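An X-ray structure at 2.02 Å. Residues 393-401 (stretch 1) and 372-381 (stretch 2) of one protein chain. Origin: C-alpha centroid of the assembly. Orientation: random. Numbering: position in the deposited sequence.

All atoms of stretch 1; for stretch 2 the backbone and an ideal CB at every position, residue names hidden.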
# COMPACT_ATOMS: atom_id res chain seq x y z
N LEU A 393 -13.90 -4.09 14.17
CA LEU A 393 -13.02 -3.73 13.07
C LEU A 393 -11.90 -4.76 12.95
O LEU A 393 -11.25 -5.09 13.94
CB LEU A 393 -12.47 -2.32 13.29
CG LEU A 393 -11.71 -1.70 12.10
CD1 LEU A 393 -12.56 -1.69 10.84
CD2 LEU A 393 -11.25 -0.30 12.49
N ILE A 394 -11.76 -5.33 11.77
CA ILE A 394 -10.66 -6.25 11.42
C ILE A 394 -9.57 -5.52 10.65
O ILE A 394 -8.38 -5.77 10.84
CB ILE A 394 -11.17 -7.43 10.56
CG1 ILE A 394 -12.07 -8.41 11.27
CG2 ILE A 394 -9.97 -8.19 9.90
CD1 ILE A 394 -12.73 -9.33 10.27
N ALA A 395 -9.96 -4.71 9.67
CA ALA A 395 -9.00 -4.14 8.74
C ALA A 395 -9.66 -2.92 8.13
O ALA A 395 -10.89 -2.80 8.13
CB ALA A 395 -8.60 -5.13 7.66
N LYS A 396 -8.84 -1.98 7.71
CA LYS A 396 -9.27 -0.86 6.88
C LYS A 396 -8.57 -1.05 5.55
O LYS A 396 -7.34 -1.21 5.50
CB LYS A 396 -8.91 0.50 7.48
CG LYS A 396 -9.33 0.62 8.93
CD LYS A 396 -9.19 2.03 9.50
CE LYS A 396 -7.74 2.49 9.60
NZ LYS A 396 -7.57 3.44 10.72
N LEU A 397 -9.35 -1.12 4.49
CA LEU A 397 -8.80 -1.17 3.14
C LEU A 397 -8.89 0.23 2.55
O LEU A 397 -9.97 0.80 2.49
CB LEU A 397 -9.57 -2.17 2.30
CG LEU A 397 -9.11 -2.42 0.88
CD1 LEU A 397 -7.69 -2.84 0.95
CD2 LEU A 397 -10.07 -3.50 0.32
N ILE A 398 -7.76 0.78 2.10
CA ILE A 398 -7.70 2.15 1.59
C ILE A 398 -7.14 2.12 0.19
O ILE A 398 -6.14 1.44 -0.05
CB ILE A 398 -6.83 3.06 2.47
CG1 ILE A 398 -7.38 3.05 3.89
CG2 ILE A 398 -6.78 4.50 1.88
CD1 ILE A 398 -6.41 2.47 4.88
N VAL A 399 -7.78 2.85 -0.74
CA VAL A 399 -7.24 2.94 -2.08
C VAL A 399 -7.12 4.39 -2.49
O VAL A 399 -7.73 5.29 -1.90
CB VAL A 399 -8.04 2.16 -3.16
CG1 VAL A 399 -8.26 0.73 -2.72
CG2 VAL A 399 -9.38 2.87 -3.56
N TRP A 400 -6.28 4.61 -3.50
CA TRP A 400 -6.08 5.93 -4.08
C TRP A 400 -6.06 5.80 -5.60
O TRP A 400 -5.54 4.82 -6.12
CB TRP A 400 -4.75 6.61 -3.59
CG TRP A 400 -4.51 7.97 -4.30
CD1 TRP A 400 -4.91 9.19 -3.86
CD2 TRP A 400 -3.84 8.19 -5.54
NE1 TRP A 400 -4.52 10.18 -4.76
CE2 TRP A 400 -3.88 9.58 -5.81
CE3 TRP A 400 -3.18 7.36 -6.44
CZ2 TRP A 400 -3.33 10.12 -6.96
CZ3 TRP A 400 -2.65 7.90 -7.57
CH2 TRP A 400 -2.72 9.27 -7.82
N ALA A 401 -6.60 6.80 -6.30
CA ALA A 401 -6.45 6.87 -7.75
C ALA A 401 -6.54 8.33 -8.19
O ALA A 401 -7.04 9.17 -7.44
CB ALA A 401 -7.52 6.07 -8.48
N UNK A 372 -0.55 -1.43 -6.57
CA UNK A 372 -0.45 -0.02 -6.88
C UNK A 372 -1.71 0.67 -6.35
O UNK A 372 -2.83 0.24 -6.63
CB UNK A 372 -0.28 0.21 -8.38
N UNK A 373 -1.51 1.69 -5.52
CA UNK A 373 -2.61 2.44 -4.96
C UNK A 373 -3.43 1.76 -3.88
O UNK A 373 -4.50 2.25 -3.54
CB UNK A 373 -3.55 2.84 -6.10
N UNK A 374 -2.92 0.69 -3.27
CA UNK A 374 -3.63 -0.02 -2.21
C UNK A 374 -2.84 0.08 -0.90
O UNK A 374 -1.62 -0.16 -0.87
CB UNK A 374 -3.85 -1.48 -2.60
N UNK A 375 -3.53 0.42 0.17
CA UNK A 375 -2.96 0.42 1.51
C UNK A 375 -3.89 -0.38 2.40
O UNK A 375 -5.11 -0.30 2.29
CB UNK A 375 -2.76 1.84 2.04
N UNK A 376 -3.30 -1.16 3.30
CA UNK A 376 -4.07 -1.97 4.21
C UNK A 376 -3.62 -1.63 5.62
O UNK A 376 -2.42 -1.65 5.90
CB UNK A 376 -3.91 -3.46 3.91
N UNK A 377 -4.58 -1.34 6.49
CA UNK A 377 -4.36 -1.14 7.93
C UNK A 377 -5.02 -2.31 8.66
O UNK A 377 -6.25 -2.46 8.63
CB UNK A 377 -4.92 0.20 8.41
N UNK A 378 -4.22 -3.15 9.31
CA UNK A 378 -4.81 -4.36 9.86
C UNK A 378 -3.92 -4.94 10.95
O UNK A 378 -2.72 -4.65 11.04
CB UNK A 378 -5.04 -5.39 8.76
N UNK A 379 -4.52 -5.75 11.81
CA UNK A 379 -3.75 -6.38 12.86
C UNK A 379 -4.04 -7.87 12.95
O UNK A 379 -3.92 -8.46 14.03
CB UNK A 379 -4.04 -5.70 14.20
N UNK A 380 -4.39 -8.49 11.83
CA UNK A 380 -4.93 -9.84 11.80
C UNK A 380 -4.05 -10.79 11.00
O UNK A 380 -3.28 -10.38 10.14
CB UNK A 380 -6.34 -9.83 11.22
N UNK A 381 -4.20 -12.06 11.35
CA UNK A 381 -3.54 -13.23 10.80
C UNK A 381 -4.48 -14.41 11.00
O UNK A 381 -5.39 -14.36 11.83
CB UNK A 381 -2.18 -13.47 11.46

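Stretch 2 runs antiparallel to the strand 393-401, so its side chains should alternate between two faces: one carrying Ala395, Leu397 and Val399, the other Lys396 and Ile398.

Position 372 lies before the pairing begins. Its CA-to-CB bond points sideways and nothing of stretch 1 lies within 5.5 Å of the ideal CB, so many residues would do. The deposited residue is Phe372, whose ring end comes nearer without making close contact.

Position 373 is the most restrictive. Phi is 74°, which by itself favours glycine, and the ideal CB points toward stretch 1, where it would sit 2.8 Å from Trp400 O, a clash. Gly373 meets both demands. Its backbone can then pair: Trp400 N donates to Gly373 O at 3.0 Å, and Val399 CA makes a CA-H...O contact with the same Gly373 O at 3.2 Å.

Position 374 has extended angles, and its CB lies on the face of Val399 and Leu397, 4.9 Å from Val399 CG1. An apolar residue is called for, and valine, leucine or isoleucine would each be reasonable. Ile374 reaches both neighbours, with CG1 4.3 Å from Val399 CG1 and CG2 4.1 Å from Leu397 CD1.

Position 375 turns to the other face, opposite Ile398. The backbone N of 375 donates to Ile398 O at 2.8 Å, and Ile398 N donates to the backbone O of 375 at 2.9 Å. Stretch 1 offers an aliphatic surface here; a beta-branched residue or a long chain with an aliphatic stem would fit. Arg375 supplies such a stem, its CG 4.2 Å from Ile398 CD1, while its guanidinium goes on to a partner two residues along.

Position 376 returns to the face of Leu397, with Leu397 CD1 4.8 Å from the ideal CB. Valine, isoleucine or leucine would serve. Val376 closes the gap, CG2 to Leu397 CD1 at 3.9 Å.

At position 377 the backbone N of 377 donates to Lys396 O at 2.9 Å, and Lys396 N to the backbone O of 377 at 2.8 Å. The ideal CB lies 3.8 Å from Lys396 CE and 4.5 Å from Ile398 CD1, favouring methylenes near the root; the neighbouring lysine would welcome an acid or a polar amide. Glu377 packs CG 3.7 Å from Ile398 CD1. Its end leads away: OE2 forms a salt bridge with Arg375 NE at 2.7 Å, while OE1 reaches Lys396 NZ only through a water, whose bond to OE1 is weak.

At position 378 the CB comes 3.7 Å from Ala395 CB, and that small neighbour leaves room for many residues. In His378 the ring leads away to partners elsewhere in the structure.

Position 379 points sideways and is undemanding; Ala379 fits. The ideal CB of 380 points toward stretch 1, 4.2 Å from Ile394 CG2; an apolar residue could pack there, and a short polar one could use the nearby Ile394 O. Ser380 places OG 3.7 Å from Ile394 CG2, and shares a water with Ala379 N and Ile394 O. Position 381 is out of reach; Ser381 makes no contact.

Stretch 2 (372-381) FGIRVEHASS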
# COMPACT_ATOMS: atom_id res chain seq x y z
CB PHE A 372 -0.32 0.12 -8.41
CG PHE A 372 -0.23 1.54 -8.92
CD1 PHE A 372 -1.35 2.38 -8.93
CD2 PHE A 372 0.96 2.02 -9.43
CE1 PHE A 372 -1.25 3.71 -9.40
CE2 PHE A 372 1.07 3.34 -9.91
CZ PHE A 372 -0.03 4.18 -9.89
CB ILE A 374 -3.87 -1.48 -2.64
CG1 ILE A 374 -4.86 -1.60 -3.81
CG2 ILE A 374 -4.37 -2.30 -1.48
CD1 ILE A 374 -4.91 -3.02 -4.42
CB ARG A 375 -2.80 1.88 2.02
CG ARG A 375 -2.49 2.10 3.47
CD ARG A 375 -2.37 3.59 3.74
NE ARG A 375 -2.24 3.88 5.15
CZ ARG A 375 -2.12 5.10 5.65
NH1 ARG A 375 -2.13 6.18 4.85
NH2 ARG A 375 -2.01 5.23 6.94
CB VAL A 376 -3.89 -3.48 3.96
CG1 VAL A 376 -4.76 -4.27 4.97
CG2 VAL A 376 -4.29 -3.82 2.56
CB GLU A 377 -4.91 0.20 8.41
CG GLU A 377 -4.30 1.40 7.70
CD GLU A 377 -2.92 1.86 8.27
OE1 GLU A 377 -2.54 1.53 9.45
OE2 GLU A 377 -2.23 2.56 7.51
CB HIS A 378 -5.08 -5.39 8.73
CG HIS A 378 -3.87 -6.14 8.30
ND1 HIS A 378 -3.84 -7.52 8.22
CD2 HIS A 378 -2.62 -5.72 7.99
CE1 HIS A 378 -2.62 -7.91 7.89
NE2 HIS A 378 -1.87 -6.84 7.72
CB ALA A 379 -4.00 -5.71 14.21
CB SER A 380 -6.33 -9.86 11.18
OG SER A 380 -7.25 -9.32 12.11
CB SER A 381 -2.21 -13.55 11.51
OG SER A 381 -1.17 -12.67 11.14
O HOH W 1 -4.82 3.24 10.73
O HOH W 2 -7.01 -6.58 12.65
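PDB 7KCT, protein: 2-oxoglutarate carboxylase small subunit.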